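PDB 4RU4: tail spike protein gp49 from Pseudomonas phage LKA1, which acts as a lyase that cleaves the O-specific polysaccharide of Pseudomonas, degrading the host cell envelope during phage entry. Local coordinates for the interface of chains A and B. Residues are numbered along the deposited sequence; one frame, centred on the assembly and turned at random. Chains: chain A/B, tail spike protein gp49.

The interface of chains A and B. Residues chain A 360, 386, 426-427; chain B 359-360, 385-386, 425.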
loop_
_atom_site.group_PDB
_atom_site.type_symbol
_atom_site.label_atom_id
_atom_site.label_comp_id
_atom_site.label_asym_id
_atom_site.label_seq_id
_atom_site.Cartn_x
_atom_site.Cartn_y
_atom_site.Cartn_z
ATOM N N HIS A 360 3.057 -4.726 2.128
ATOM C CA HIS A 360 2.307 -5.256 1.003
ATOM C C HIS A 360 3.243 -5.789 -0.082
ATOM O O HIS A 360 3.027 -5.558 -1.271
ATOM C CB HIS A 360 1.390 -4.181 0.419
ATOM C CG HIS A 360 0.116 -3.996 1.177
ATOM N ND1 HIS A 360 -0.728 -2.930 0.962
ATOM C CD2 HIS A 360 -0.450 -4.735 2.154
ATOM C CE1 HIS A 360 -1.773 -3.029 1.764
ATOM N NE2 HIS A 360 -1.632 -4.118 2.498
ATOM N N GLN A 386 1.547 -6.686 6.557
ATOM C CA GLN A 386 0.600 -7.296 5.620
ATOM C C GLN A 386 1.299 -7.820 4.377
ATOM O O GLN A 386 0.855 -7.556 3.249
ATOM C CB GLN A 386 -0.453 -6.269 5.183
ATOM C CG GLN A 386 -1.141 -5.545 6.325
ATOM C CD GLN A 386 -2.146 -6.411 7.065
ATOM O OE1 GLN A 386 -2.764 -7.291 6.479
ATOM N NE2 GLN A 386 -2.306 -6.165 8.371
ATOM N N GLY A 426 -0.419 -9.131 10.323
ATOM C CA GLY A 426 -1.328 -9.551 9.259
ATOM C C GLY A 426 -0.630 -10.265 8.120
ATOM O O GLY A 426 0.461 -10.825 8.280
ATOM N N GLY A 427 -1.273 -10.274 6.954
ATOM C CA GLY A 427 -0.696 -10.934 5.809
ATOM C C GLY A 427 -0.820 -12.441 5.936
ATOM O O GLY A 427 -1.642 -12.947 6.714
ATOM N N ARG B 359 -5.487 -5.036 -2.048
ATOM C CA ARG B 359 -4.785 -4.396 -0.934
ATOM C C ARG B 359 -4.982 -2.892 -0.971
ATOM O O ARG B 359 -4.633 -2.252 -1.970
ATOM C CB ARG B 359 -3.285 -4.660 -1.005
ATOM C CG ARG B 359 -2.914 -6.140 -1.113
ATOM C CD ARG B 359 -1.398 -6.296 -1.267
ATOM N NE ARG B 359 -0.960 -7.653 -0.940
ATOM C CZ ARG B 359 -0.502 -8.549 -1.812
ATOM N NH1 ARG B 359 -0.377 -8.250 -3.103
ATOM N NH2 ARG B 359 -0.141 -9.758 -1.383
ATOM N N HIS B 360 -5.497 -2.332 0.123
ATOM C CA HIS B 360 -5.684 -0.878 0.192
ATOM C C HIS B 360 -6.467 -0.357 -1.012
ATOM O O HIS B 360 -6.157 0.722 -1.539
ATOM C CB HIS B 360 -4.323 -0.172 0.323
ATOM C CG HIS B 360 -3.761 -0.210 1.724
ATOM N ND1 HIS B 360 -2.439 0.062 2.020
ATOM C CD2 HIS B 360 -4.360 -0.491 2.909
ATOM C CE1 HIS B 360 -2.247 -0.056 3.325
ATOM N NE2 HIS B 360 -3.398 -0.374 3.889
ATOM N N ASP B 385 -7.184 -7.160 1.878
ATOM C CA ASP B 385 -6.203 -6.670 2.806
ATOM C C ASP B 385 -6.427 -5.179 3.045
ATOM O O ASP B 385 -6.058 -4.364 2.186
ATOM C CB ASP B 385 -4.843 -6.879 2.143
ATOM C CG ASP B 385 -3.680 -6.544 3.040
ATOM O OD1 ASP B 385 -3.706 -5.541 3.796
ATOM O OD2 ASP B 385 -2.713 -7.335 2.994
ATOM N N GLN B 386 -7.001 -4.827 4.200
ATOM C CA GLN B 386 -7.213 -3.436 4.603
ATOM C C GLN B 386 -7.944 -2.631 3.522
ATOM O O GLN B 386 -7.539 -1.502 3.189
ATOM C CB GLN B 386 -5.888 -2.732 4.902
ATOM C CG GLN B 386 -4.933 -3.464 5.836
ATOM C CD GLN B 386 -5.419 -3.574 7.275
ATOM O OE1 GLN B 386 -5.150 -4.577 7.954
ATOM N NE2 GLN B 386 -6.100 -2.543 7.761
ATOM N N GLN B 425 -8.960 -8.964 6.257
ATOM C CA GLN B 425 -8.104 -8.422 7.307
ATOM C C GLN B 425 -8.192 -6.906 7.374
ATOM O O GLN B 425 -7.741 -6.185 6.475
ATOM C CB GLN B 425 -6.646 -8.846 7.137
ATOM C CG GLN B 425 -6.413 -10.373 7.104
ATOM C CD GLN B 425 -4.922 -10.712 7.058
ATOM O OE1 GLN B 425 -4.095 -9.822 6.880
ATOM N NE2 GLN B 425 -4.579 -11.987 7.213
HETATM O O HOH W 1 -0.677 -9.056 1.526
#
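One face of the A:His360 imidazole is covered by B:Arg359, whose CB lies 3.7 Å from the ring centroid in a CH-pi contact, displaced toward the rim. A:Gln386 O stands in plane at the CD2 edge and B:His360 CG at the CE1 edge. This second edge, led by CE1, points into a face of the B:His360 ring; planes 61° apart and centroids 4.4 Å apart identify an edge-to-face pair, not a stack. In the plane of the B:Arg359 guanidinium lies a water, and NE (2.9 Å from that water's O) and NH2 both hydrogen-bond to it. This water also bonds A:Gln386 O and B:Asp385 OD2, tying the two chains together. Directly across the interface, A:His360 NE2 donates to B:Asp385 OD1 at 2.8 Å, reaching the carboxylate from well above its plane; the aspartate is poorly ordered, so this geometry is less certain. B:Gln425 extends beyond CG and closes a paired bond with A:Gly427: the backbone N donates to OE1 (2.9 Å) on an in-plane lone pair, while NE2 donates to A:Gly427 O at 3.1 Å, nearly straight at 168°. These two bonds fix the amide's rotation. A:Gln386 OE1 lies 2.9 Å from B:Gln425 OE1, an acceptor-acceptor clash as modelled, so the assignment of O and N in the A:Gln386 amide is doubtful. In the fold, the contributing residues end strands 356-359, 380-385 and 420-425 or occupy the turns just after them, on successive coils of the pectin lyase-like beta-helix. The patch joins two such helices side by side within the deposited trimer; equivalent residues play unlike roles on the two chains, in keeping with an interface that is not an exact two-fold.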